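Local coordinates for type IV pilus biogenesis protein PilB (PDB 7B7P) that serves as a minor type IV pilin with a von Willebrand factor A-like module and has a direct role in adhesion, at residues 47-50 against 51-54; 244-247 against 248-251; 348-351 against 352-356; 403-406 against 407-411; 296-299 against 300-303. All coordinates share one frame; numbering follows the deposited sequence.

Contact 1. Residues 47-50 against 51-54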
loop_
_atom_site.group_PDB
_atom_site.type_symbol
_atom_site.label_atom_id
_atom_site.label_comp_id
_atom_site.label_asym_id
_atom_site.label_seq_id
_atom_site.Cartn_x
_atom_site.Cartn_y
_atom_site.Cartn_z
ATOM N N GLY A 47 16.003 -16.000 -16.569
ATOM C CA GLY A 47 15.035 -15.624 -15.563
ATOM C C GLY A 47 15.479 -14.360 -14.868
ATOM O O GLY A 47 14.665 -13.635 -14.286
ATOM N N LEU A 48 16.778 -14.084 -14.938
ATOM C CA LEU A 48 17.333 -12.931 -14.249
ATOM C C LEU A 48 16.687 -11.651 -14.766
ATOM O O LEU A 48 16.665 -11.392 -15.972
ATOM C CB LEU A 48 18.854 -12.888 -14.425
ATOM C CG LEU A 48 19.734 -13.525 -13.337
ATOM C CD1 LEU A 48 19.152 -14.851 -12.860
ATOM C CD2 LEU A 48 21.172 -13.711 -13.818
ATOM N N THR A 49 16.130 -10.877 -13.839
ATOM C CA THR A 49 15.539 -9.585 -14.141
ATOM C C THR A 49 16.647 -8.558 -14.333
ATOM O O THR A 49 17.582 -8.490 -13.530
ATOM C CB THR A 49 14.611 -9.172 -13.003
ATOM O OG1 THR A 49 13.733 -10.261 -12.700
ATOM C CG2 THR A 49 13.805 -7.953 -13.380
ATOM N N ARG A 50 16.548 -7.766 -15.397
ATOM C CA ARG A 50 17.657 -6.900 -15.774
ATOM C C ARG A 50 17.859 -5.785 -14.755
ATOM O O ARG A 50 16.913 -5.317 -14.120
ATOM C CB ARG A 50 17.425 -6.288 -17.157
ATOM C CG ARG A 50 16.751 -7.193 -18.183
ATOM C CD ARG A 50 15.898 -6.346 -19.118
ATOM N NE ARG A 50 16.700 -5.268 -19.698
ATOM C CZ ARG A 50 17.348 -5.346 -20.855
ATOM N NH1 ARG A 50 17.279 -6.455 -21.583
ATOM N NH2 ARG A 50 18.060 -4.310 -21.284
ATOM N N GLU A 51 19.118 -5.348 -14.631
ATOM C CA GLU A 51 19.616 -4.303 -13.730
ATOM C C GLU A 51 19.646 -4.731 -12.265
ATOM O O GLU A 51 19.908 -3.899 -11.378
ATOM C CB GLU A 51 18.844 -2.986 -13.887
ATOM C CG GLU A 51 18.593 -2.604 -15.342
ATOM C CD GLU A 51 17.639 -1.435 -15.501
ATOM O OE1 GLU A 51 17.479 -0.957 -16.649
ATOM O OE2 GLU A 51 17.061 -0.989 -14.485
ATOM N N TRP A 52 19.416 -6.009 -11.985
ATOM C CA TRP A 52 19.616 -6.578 -10.661
ATOM C C TRP A 52 20.783 -7.555 -10.708
ATOM O O TRP A 52 20.829 -8.437 -11.574
ATOM C CB TRP A 52 18.343 -7.272 -10.172
ATOM C CG TRP A 52 17.285 -6.281 -9.851
ATOM C CD1 TRP A 52 16.267 -5.883 -10.663
ATOM C CD2 TRP A 52 17.157 -5.521 -8.638
ATOM N NE1 TRP A 52 15.505 -4.931 -10.028
ATOM C CE2 TRP A 52 16.033 -4.689 -8.786
ATOM C CE3 TRP A 52 17.878 -5.474 -7.441
ATOM C CZ2 TRP A 52 15.609 -3.820 -7.783
ATOM C CZ3 TRP A 52 17.456 -4.609 -6.443
ATOM C CH2 TRP A 52 16.331 -3.794 -6.621
ATOM N N SER A 53 21.730 -7.379 -9.792
ATOM C CA SER A 53 22.815 -8.330 -9.599
ATOM C C SER A 53 22.380 -9.421 -8.623
ATOM O O SER A 53 21.517 -9.206 -7.770
ATOM C CB SER A 53 24.056 -7.610 -9.089
ATOM O OG SER A 53 24.156 -6.338 -9.697
ATOM N N TYR A 54 22.967 -10.608 -8.770
ATOM C CA TYR A 54 22.514 -11.785 -8.043
ATOM C C TYR A 54 23.688 -12.536 -7.424
ATOM O O TYR A 54 24.808 -12.502 -7.936
ATOM C CB TYR A 54 21.737 -12.754 -8.952
ATOM C CG TYR A 54 20.398 -12.253 -9.455
ATOM C CD1 TYR A 54 20.318 -11.223 -10.389
ATOM C CD2 TYR A 54 19.213 -12.830 -9.021
ATOM C CE1 TYR A 54 19.095 -10.776 -10.859
ATOM C CE2 TYR A 54 17.991 -12.389 -9.486
ATOM C CZ TYR A 54 17.938 -11.361 -10.406
ATOM O OH TYR A 54 16.722 -10.917 -10.867
#
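Thr49 and Trp52 are the ends of a type II beta turn that leads into strand 53-57, and Tyr54 folds back onto Leu48 and Thr49, the turn's first residue. The turn is closed by Trp52 N donating to Thr49 O, a weak bond at 3.5 Å. A second bond is firmer: Thr49 N gives its hydrogen to Tyr54 OH at 3.0 Å, with an angle of 148° at the hydrogen. The phenol oxygen therefore satisfies a backbone N-H of the loop. Thr49 O also lies at the edge of the tyrosine ring, in its plane. Glu51 sits third in the turn with a positive phi of 72°, as a type II turn demands.

Other polar groups are met from outside. Trp52 NE1 donates to Ser424 O near the C-terminus, and Trp52 O accepts from Trp76 NE1. Glu51 O accepts from Arg152 NH1 at the neighbouring strand 148-152.

The ring of Tyr54 is also held by an apolar contact. Its CG is anti to its own carbonyl carbon (chi1 -68°), which turns the ring so that one face meets Leu48. Leu48 CG stands over that face in a CH-pi contact, 3.9 Å from the ring centroid and offset toward the rim.

Contact 2. Residues 244-247 against 248-251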
loop_
_atom_site.group_PDB
_atom_site.type_symbol
_atom_site.label_atom_id
_atom_site.label_comp_id
_atom_site.label_asym_id
_atom_site.label_seq_id
_atom_site.Cartn_x
_atom_site.Cartn_y
_atom_site.Cartn_z
ATOM N N ILE A 244 -5.926 22.263 0.403
ATOM C CA ILE A 244 -6.334 21.605 1.635
ATOM C C ILE A 244 -6.529 22.614 2.749
ATOM O O ILE A 244 -7.427 22.455 3.591
ATOM C CB ILE A 244 -5.307 20.529 2.012
ATOM C CG1 ILE A 244 -5.385 19.379 1.017
ATOM C CG2 ILE A 244 -5.499 20.066 3.463
ATOM C CD1 ILE A 244 -4.468 18.252 1.347
ATOM N N THR A 245 -5.729 23.684 2.765
ATOM C CA THR A 245 -5.824 24.626 3.872
ATOM C C THR A 245 -6.731 25.820 3.590
ATOM O O THR A 245 -7.179 26.470 4.544
ATOM C CB THR A 245 -4.427 25.090 4.278
ATOM O OG1 THR A 245 -3.605 25.201 3.111
ATOM C CG2 THR A 245 -3.801 24.067 5.221
ATOM N N LYS A 246 -7.036 26.111 2.325
ATOM C CA LYS A 246 -8.054 27.113 2.007
ATOM C C LYS A 246 -9.385 26.739 2.654
ATOM O O LYS A 246 -9.853 25.604 2.520
ATOM C CB LYS A 246 -8.217 27.229 0.489
ATOM C CG LYS A 246 -9.035 28.422 0.008
ATOM C CD LYS A 246 -8.608 28.886 -1.399
ATOM C CE LYS A 246 -7.330 29.763 -1.369
ATOM N NZ LYS A 246 -6.400 29.476 -2.516
ATOM N N ARG A 247 -10.008 27.694 3.344
ATOM C CA ARG A 247 -11.127 27.354 4.219
ATOM C C ARG A 247 -12.492 27.554 3.586
ATOM O O ARG A 247 -13.506 27.305 4.248
ATOM C CB ARG A 247 -11.036 28.134 5.534
ATOM C CG ARG A 247 -9.924 27.584 6.401
ATOM C CD ARG A 247 -10.070 27.877 7.877
ATOM N NE ARG A 247 -9.570 26.786 8.729
ATOM C CZ ARG A 247 -8.393 26.154 8.613
ATOM N NH1 ARG A 247 -7.502 26.459 7.657
ATOM N NH2 ARG A 247 -8.100 25.186 9.483
ATOM N N GLU A 248 -12.557 27.983 2.330
ATOM C CA GLU A 248 -13.796 27.796 1.588
ATOM C C GLU A 248 -13.935 26.367 1.068
ATOM O O GLU A 248 -15.035 25.973 0.669
ATOM C CB GLU A 248 -13.889 28.803 0.431
ATOM C CG GLU A 248 -12.594 29.016 -0.348
ATOM C CD GLU A 248 -11.922 30.357 -0.049
ATOM O OE1 GLU A 248 -11.499 30.578 1.114
ATOM O OE2 GLU A 248 -11.816 31.187 -0.986
ATOM N N ASN A 249 -12.851 25.590 1.082
ATOM C CA ASN A 249 -12.854 24.179 0.723
ATOM C C ASN A 249 -13.052 23.303 1.960
ATOM O O ASN A 249 -12.842 23.734 3.098
ATOM C CB ASN A 249 -11.548 23.802 0.031
ATOM C CG ASN A 249 -11.354 24.532 -1.273
ATOM O OD1 ASN A 249 -12.318 24.974 -1.900
ATOM N ND2 ASN A 249 -10.101 24.647 -1.703
ATOM N N LEU A 250 -13.452 22.050 1.712
ATOM C CA LEU A 250 -13.666 21.057 2.770
ATOM C C LEU A 250 -14.555 21.606 3.879
ATOM O O LEU A 250 -14.350 21.334 5.062
ATOM C CB LEU A 250 -12.344 20.575 3.357
ATOM C CG LEU A 250 -11.313 19.947 2.432
ATOM C CD1 LEU A 250 -9.959 19.986 3.136
ATOM C CD2 LEU A 250 -11.706 18.514 2.082
ATOM N N ASN A 251 -15.539 22.404 3.503
ATOM C CA ASN A 251 -16.409 22.994 4.496
ATOM C C ASN A 251 -17.446 21.970 4.949
ATOM O O ASN A 251 -18.179 21.435 4.112
ATOM C CB ASN A 251 -17.079 24.229 3.928
ATOM C CG ASN A 251 -17.786 25.021 4.972
ATOM O OD1 ASN A 251 -19.010 25.141 4.947
ATOM N ND2 ASN A 251 -17.026 25.554 5.929
#
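The carboxylate of Glu248 and the amide of Asn249 are the flat groups that meet Lys246. Lys246 CG and CD lie over one face of the carboxylate, with CG 3.5 Å from Glu248 CD and equally near OE1. Lys246 CB sits above the amide plane of Asn249, not at its edge, 3.9 Å from ND2. That nitrogen's hydrogen bond goes to Thr243 O, one residue before this stretch.

The lysine and glutamate chains cross at an angle. Glu248 CG sits between its backbone N and carbonyl carbon (chi1 42°), and a bend at chi2 then turns the carboxylate toward the lysine methylenes. The lysine chain bends further out, at chi3 and chi4. Its NZ stays 5.9 Å from Glu248 OE2, so the charges are not in contact.

The backbone turns at this point. In the von Willebrand factor A-like domain this turn follows helix 238-245 and lies against helix 191-209. Lys246 is the first residue to leave helical angles. Asn249 N reaches back to Lys246 O in a weak bond of 3.3 Å. On the buried side Leu250 CD1 packs 3.6 Å from Ile244 O, and its contact with Ile244 CG2 is looser.

Arg196 of helix 191-209 binds the same turn. Its NH1 donates to Ile244 O, and its NH2 to Asn249 O. One guanidinium group thus serves carbonyls from both sides of the turn. The lysine-glutamate contact itself is between methylenes and the carboxylate face, and any attraction between the charges is probably long-range.

Contact 3. Residues 348-351 against 352-356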
loop_
_atom_site.group_PDB
_atom_site.type_symbol
_atom_site.label_atom_id
_atom_site.label_comp_id
_atom_site.label_asym_id
_atom_site.label_seq_id
_atom_site.Cartn_x
_atom_site.Cartn_y
_atom_site.Cartn_z
ATOM N N ILE A 348 -23.798 1.130 2.218
ATOM C CA ILE A 348 -22.585 0.332 2.178
ATOM C C ILE A 348 -22.515 -0.454 0.874
ATOM O O ILE A 348 -21.445 -0.595 0.276
ATOM C CB ILE A 348 -22.530 -0.582 3.419
ATOM C CG1 ILE A 348 -22.247 0.260 4.671
ATOM C CG2 ILE A 348 -21.474 -1.675 3.267
ATOM C CD1 ILE A 348 -22.352 -0.505 5.981
ATOM N N ALA A 349 -23.655 -0.980 0.415
ATOM C CA ALA A 349 -23.674 -1.757 -0.823
ATOM C C ALA A 349 -23.359 -0.890 -2.031
ATOM O O ALA A 349 -22.738 -1.365 -2.989
ATOM C CB ALA A 349 -25.036 -2.440 -1.015
ATOM N N TYR A 350 -23.778 0.375 -2.007
ATOM C CA TYR A 350 -23.436 1.299 -3.086
ATOM C C TYR A 350 -21.931 1.361 -3.279
ATOM O O TYR A 350 -21.428 1.298 -4.404
ATOM C CB TYR A 350 -24.002 2.690 -2.771
ATOM C CG TYR A 350 -23.759 3.747 -3.835
ATOM C CD1 TYR A 350 -23.697 3.402 -5.165
ATOM C CD2 TYR A 350 -23.644 5.104 -3.504
ATOM C CE1 TYR A 350 -23.500 4.330 -6.138
ATOM C CE2 TYR A 350 -23.465 6.057 -4.475
ATOM C CZ TYR A 350 -23.402 5.657 -5.805
ATOM O OH TYR A 350 -23.213 6.572 -6.814
ATOM N N ALA A 351 -21.194 1.480 -2.173
ATOM C CA ALA A 351 -19.743 1.553 -2.249
ATOM C C ALA A 351 -19.157 0.256 -2.803
ATOM O O ALA A 351 -18.160 0.271 -3.532
ATOM C CB ALA A 351 -19.185 1.872 -0.861
ATOM N N GLY A 352 -19.761 -0.880 -2.474
ATOM C CA GLY A 352 -19.302 -2.124 -3.056
ATOM C C GLY A 352 -19.590 -2.204 -4.547
ATOM O O GLY A 352 -18.751 -2.665 -5.326
ATOM N N GLU A 353 -20.775 -1.751 -4.973
ATOM C CA GLU A 353 -21.055 -1.757 -6.412
ATOM C C GLU A 353 -20.098 -0.833 -7.149
ATOM O O GLU A 353 -19.593 -1.187 -8.217
ATOM C CB GLU A 353 -22.501 -1.356 -6.707
ATOM C CG GLU A 353 -23.513 -2.365 -6.273
ATOM C CD GLU A 353 -23.171 -3.783 -6.745
ATOM O OE1 GLU A 353 -23.089 -4.003 -7.968
ATOM O OE2 GLU A 353 -22.970 -4.675 -5.890
ATOM N N VAL A 354 -19.799 0.338 -6.570
ATOM C CA VAL A 354 -18.852 1.251 -7.206
ATOM C C VAL A 354 -17.484 0.593 -7.339
ATOM O O VAL A 354 -16.837 0.672 -8.390
ATOM C CB VAL A 354 -18.768 2.572 -6.419
ATOM C CG1 VAL A 354 -17.531 3.342 -6.836
ATOM C CG2 VAL A 354 -20.036 3.407 -6.623
ATOM N N SER A 355 -17.044 -0.098 -6.290
ATOM C CA SER A 355 -15.728 -0.729 -6.311
ATOM C C SER A 355 -15.635 -1.796 -7.395
ATOM O O SER A 355 -14.617 -1.901 -8.089
ATOM C CB SER A 355 -15.419 -1.344 -4.941
ATOM O OG SER A 355 -14.082 -1.828 -4.918
ATOM N N LYS A 356 -16.683 -2.592 -7.558
ATOM C CA LYS A 356 -16.657 -3.621 -8.596
ATOM C C LYS A 356 -16.590 -3.012 -9.994
ATOM O O LYS A 356 -15.919 -3.543 -10.878
ATOM C CB LYS A 356 -17.877 -4.524 -8.462
ATOM C CG LYS A 356 -17.709 -5.597 -7.408
ATOM C CD LYS A 356 -18.987 -5.823 -6.649
ATOM C CE LYS A 356 -19.989 -6.552 -7.485
ATOM N NZ LYS A 356 -20.925 -7.303 -6.583
#
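The backbone from Ile348 to Lys356 is regular alpha helix, with successive i to i+4 bonds running from Gly352 N to Ile348 O through Ser355 N to Ala351 O. The shortest of these is Glu353 N to Ala349 O, 2.8 Å.

Tyr350 and Val354, one turn apart, make the main side-chain contact. Val354 CG2 comes obliquely to the ring, 3.6 Å from Tyr350 CE1. The same methyl also lies 3.4 Å from Tyr350 O. Tyr350 CG is anti to its backbone N (chi1 -178°), which directs the ring along the helix side toward Val354. Its hydroxyl is bonded to Asp320 O, and the ring meets that of Tyr319.

Glu353 CG rests 3.5 Å from Ala349 O. Its chain bends at chi2, and Glu353 OE2 forms a weak salt bridge of 3.4 Å with Lys356 NZ. Ser355 OG bonds to Ile387 O of helix 380-388.

Tyr350 and Val354 thus face helix 258-270, where both touch Arg263, while Ala351 meets Leu383 of helix 380-388. Helix 341-358 leads into strand 364-370 of the central, mostly parallel sheet, as helices flanking the sheet do in the Rossmann-like alpha/beta fold of von Willebrand factor A domains.

Contact 4. Residues 403-406 against 407-411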
loop_
_atom_site.group_PDB
_atom_site.type_symbol
_atom_site.label_atom_id
_atom_site.label_comp_id
_atom_site.label_asym_id
_atom_site.label_seq_id
_atom_site.Cartn_x
_atom_site.Cartn_y
_atom_site.Cartn_z
ATOM N N GLU A 403 -3.150 11.884 17.039
ATOM C CA GLU A 403 -1.886 11.243 16.701
ATOM C C GLU A 403 -2.074 9.862 16.097
ATOM O O GLU A 403 -1.201 9.389 15.354
ATOM C CB GLU A 403 -0.978 11.164 17.936
ATOM C CG GLU A 403 0.107 12.238 17.897
ATOM C CD GLU A 403 -0.447 13.649 18.141
ATOM O OE1 GLU A 403 -0.104 14.567 17.340
ATOM O OE2 GLU A 403 -1.200 13.836 19.139
ATOM N N ALA A 404 -3.196 9.209 16.385
ATOM C CA ALA A 404 -3.554 8.028 15.613
ATOM C C ALA A 404 -3.655 8.375 14.128
ATOM O O ALA A 404 -3.123 7.660 13.270
ATOM C CB ALA A 404 -4.863 7.446 16.143
ATOM N N LEU A 405 -4.288 9.500 13.809
ATOM C CA LEU A 405 -4.418 9.882 12.408
ATOM C C LEU A 405 -3.048 10.088 11.767
ATOM O O LEU A 405 -2.760 9.528 10.698
ATOM C CB LEU A 405 -5.287 11.130 12.277
ATOM C CG LEU A 405 -5.509 11.489 10.805
ATOM C CD1 LEU A 405 -6.094 10.300 9.988
ATOM C CD2 LEU A 405 -6.353 12.745 10.670
ATOM N N GLN A 406 -2.166 10.848 12.426
ATOM C CA GLN A 406 -0.836 11.066 11.859
ATOM C C GLN A 406 -0.051 9.757 11.729
ATOM O O GLN A 406 0.671 9.547 10.745
ATOM C CB GLN A 406 -0.080 12.082 12.704
ATOM C CG GLN A 406 1.254 12.497 12.133
ATOM C CD GLN A 406 1.998 13.427 13.071
ATOM O OE1 GLN A 406 1.553 14.548 13.340
ATOM N NE2 GLN A 406 3.128 12.957 13.593
ATOM N N LYS A 407 -0.210 8.842 12.685
ATOM C CA LYS A 407 0.439 7.545 12.545
ATOM C C LYS A 407 -0.142 6.749 11.372
ATOM O O LYS A 407 0.612 6.139 10.599
ATOM C CB LYS A 407 0.336 6.749 13.847
ATOM C CG LYS A 407 1.072 5.407 13.773
ATOM C CD LYS A 407 0.562 4.411 14.804
ATOM C CE LYS A 407 1.584 3.295 15.066
ATOM N NZ LYS A 407 1.315 2.514 16.327
ATOM N N THR A 408 -1.477 6.728 11.233
ATOM C CA THR A 408 -2.103 6.028 10.109
ATOM C C THR A 408 -1.633 6.593 8.772
ATOM O O THR A 408 -1.322 5.835 7.840
ATOM C CB THR A 408 -3.630 6.117 10.204
ATOM O OG1 THR A 408 -4.075 5.538 11.436
ATOM C CG2 THR A 408 -4.274 5.377 9.036
ATOM N N PHE A 409 -1.565 7.922 8.659
ATOM C CA PHE A 409 -1.040 8.520 7.436
ATOM C C PHE A 409 0.400 8.071 7.177
ATOM O O PHE A 409 0.734 7.625 6.071
ATOM C CB PHE A 409 -1.164 10.041 7.511
ATOM C CG PHE A 409 -2.521 10.556 7.087
ATOM C CD1 PHE A 409 -3.291 9.845 6.160
ATOM C CD2 PHE A 409 -3.027 11.747 7.591
ATOM C CE1 PHE A 409 -4.540 10.317 5.757
ATOM C CE2 PHE A 409 -4.257 12.221 7.195
ATOM C CZ PHE A 409 -5.024 11.501 6.272
ATOM N N SER A 410 1.255 8.119 8.209
ATOM C CA SER A 410 2.655 7.728 8.034
ATOM C C SER A 410 2.769 6.266 7.619
ATOM O O SER A 410 3.537 5.916 6.715
ATOM C CB SER A 410 3.436 7.981 9.327
ATOM O OG SER A 410 4.469 7.013 9.500
ATOM N N ASP A 411 2.005 5.393 8.268
ATOM C CA ASP A 411 2.006 3.984 7.897
ATOM C C ASP A 411 1.578 3.786 6.444
ATOM O O ASP A 411 2.118 2.918 5.748
ATOM C CB ASP A 411 1.095 3.193 8.844
ATOM C CG ASP A 411 1.660 3.101 10.272
ATOM O OD1 ASP A 411 2.905 3.137 10.436
ATOM O OD2 ASP A 411 0.864 2.987 11.235
#
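Helix 402-424 covers one face of the central beta-sheet of the von Willebrand factor A-like module, and Leu405 and Phe409 are two of its inward residues. They lie side by side one turn apart, pointing the same way. Leu405 CD1 stands over one face of the phenyl ring, offset toward its rim. This CH-pi contact measures 4.1 Å from CD1 to the centroid of the Phe409 ring. Leu405 CG is anti to the backbone N (chi1 -176°), while Phe409 CG is anti to the carbonyl carbon (chi1 -85°), and these different first torsions set the leucine methyl over the ring.

In this alpha/beta fold the pair lies in the layer between helix and sheet. Both touch Ile368 of strand 364-370, and Lys198 of helix 191-209 borders them on another side.

Thr408 adds a polar feature. Ala404 O accepts two bonds from it: Thr408 N approaches at 2.8 Å nearly in line with the carbonyl, and Thr408 OG1 donates at 3.0 Å from above the carbonyl plane. The hydroxyl of this buried threonine is thereby satisfied within the helix. Gln406 OE1 accepts a hydrogen bond from Lys198 NZ. Lys407 CB lies 3.4 Å from Glu403 O, and its extended chain leads away.

Contact 5. Residues 296-299 against 300-303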
loop_
_atom_site.group_PDB
_atom_site.type_symbol
_atom_site.label_atom_id
_atom_site.label_comp_id
_atom_site.label_asym_id
_atom_site.label_seq_id
_atom_site.Cartn_x
_atom_site.Cartn_y
_atom_site.Cartn_z
ATOM N N ALA A 296 -34.455 4.089 -11.420
ATOM C CA ALA A 296 -35.130 3.714 -10.183
ATOM C C ALA A 296 -36.283 4.646 -9.841
ATOM O O ALA A 296 -37.033 4.342 -8.903
ATOM C CB ALA A 296 -34.135 3.675 -9.015
ATOM N N LEU A 297 -36.450 5.741 -10.599
ATOM C CA LEU A 297 -37.533 6.715 -10.419
ATOM C C LEU A 297 -38.800 6.248 -11.144
ATOM O O LEU A 297 -39.161 6.730 -12.218
ATOM C CB LEU A 297 -37.103 8.086 -10.924
ATOM C CG LEU A 297 -35.845 8.689 -10.306
ATOM C CD1 LEU A 297 -35.736 10.176 -10.619
ATOM C CD2 LEU A 297 -35.856 8.436 -8.811
ATOM N N TYR A 298 -39.487 5.290 -10.536
ATOM C CA TYR A 298 -40.743 4.777 -11.053
ATOM C C TYR A 298 -41.714 4.611 -9.896
ATOM O O TYR A 298 -41.308 4.507 -8.735
ATOM C CB TYR A 298 -40.559 3.428 -11.800
ATOM C CG TYR A 298 -40.041 2.257 -10.963
ATOM C CD1 TYR A 298 -40.915 1.443 -10.238
ATOM C CD2 TYR A 298 -38.678 1.956 -10.913
ATOM C CE1 TYR A 298 -40.449 0.376 -9.468
ATOM C CE2 TYR A 298 -38.195 0.872 -10.158
ATOM C CZ TYR A 298 -39.080 0.092 -9.428
ATOM O OH TYR A 298 -38.601 -0.976 -8.666
ATOM N N ALA A 299 -43.009 4.623 -10.234
ATOM C CA ALA A 299 -44.082 4.050 -9.420
ATOM C C ALA A 299 -43.985 4.335 -7.934
ATOM O O ALA A 299 -43.862 5.489 -7.515
ATOM C CB ALA A 299 -44.131 2.534 -9.596
ATOM N N GLY A 300 -44.068 3.283 -7.125
ATOM C CA GLY A 300 -43.905 3.439 -5.693
ATOM C C GLY A 300 -42.553 2.937 -5.234
ATOM O O GLY A 300 -42.449 2.191 -4.254
ATOM N N ASN A 301 -41.507 3.301 -5.967
ATOM C CA ASN A 301 -40.174 2.873 -5.570
ATOM C C ASN A 301 -39.585 3.800 -4.516
ATOM O O ASN A 301 -38.975 3.330 -3.550
ATOM C CB ASN A 301 -39.257 2.811 -6.783
ATOM C CG ASN A 301 -38.015 1.988 -6.525
ATOM O OD1 ASN A 301 -38.002 1.096 -5.665
ATOM N ND2 ASN A 301 -36.958 2.289 -7.265
ATOM N N ARG A 302 -39.765 5.108 -4.693
ATOM C CA ARG A 302 -39.255 6.117 -3.775
ATOM C C ARG A 302 -40.306 6.395 -2.711
ATOM O O ARG A 302 -41.413 6.842 -3.027
ATOM C CB ARG A 302 -38.901 7.396 -4.537
ATOM C CG ARG A 302 -38.405 8.564 -3.710
ATOM C CD ARG A 302 -38.170 9.720 -4.650
ATOM N NE ARG A 302 -37.495 10.857 -4.024
ATOM C CZ ARG A 302 -38.112 11.780 -3.288
ATOM N NH1 ARG A 302 -39.423 11.713 -3.083
ATOM N NH2 ARG A 302 -37.428 12.781 -2.773
ATOM N N VAL A 303 -39.976 6.107 -1.460
ATOM C CA VAL A 303 -40.838 6.441 -0.335
ATOM C C VAL A 303 -40.195 7.582 0.439
ATOM O O VAL A 303 -39.041 7.487 0.886
ATOM C CB VAL A 303 -41.126 5.222 0.549
ATOM C CG1 VAL A 303 -39.871 4.477 0.832
ATOM C CG2 VAL A 303 -41.790 5.662 1.833
#
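Asn301 is gripped by two residues of the loop before it, Ala296 and Tyr298. Its ND2 donates to Ala296 O at 2.6 Å, almost straight at 172°. The donor lies in the carbonyl plane, on a lone pair, and the acceptor lies close to the plane of the asparagine amide. Ala296 O also takes a weak bond from Tyr298 N across Leu297, the centre of an inverse gamma turn. The same amide stacks on the tyrosine ring, their planes 13° apart. Asn301 CB is over the centre of the ring, 3.8 Å from its centroid in a CH-pi contact, and Asn301 ND2 is 3.5 Å from Tyr298 CE2. The hydrogen bond and the ring face together hold the amide flat.

The backbone adds another link, Asn301 N to Tyr298 O at 3.0 Å. Asn301 CG is anti to the backbone N (chi1 -162°), and this carries the amide back toward Ala296.

Further out, Asn301 OD1 accepts from Asn316 N, so both ends of the amide are used. Tyr298 OH has a weak bond with Asn316 OD1. Past Asn301, Arg302 pairs with Asp304. This is a beta turn from Tyr298 to Asn301, closed by Asn301 N to Tyr298 O and pinned by the asparagine side chain. It leads into strand 302-305, an outermost strand within this chain of a four-stranded antiparallel sheet.

In the fold
Contacts 2, 3 and 4 belong to the von Willebrand factor A-like module, whereas contact 1 lies in the other part of this bimodular pilin, its centre about 36 Å from that of contact 4. Contacts 2 and 4 are near neighbours, with nearest atoms about 8 Å apart, and both adjoin helix 191-209. The side chain of Asp284, which binds magnesium in a structure of this protein, though not in this model, is about 10 Å from that of Leu405 and about 12 Å from that of Leu250. Contact 3 is on another helix, with the Ile348 side chain about 13 Å from the magnesium ion in the model. Contact 5 is peripheral, its centre about 21 Å from that of contact 3.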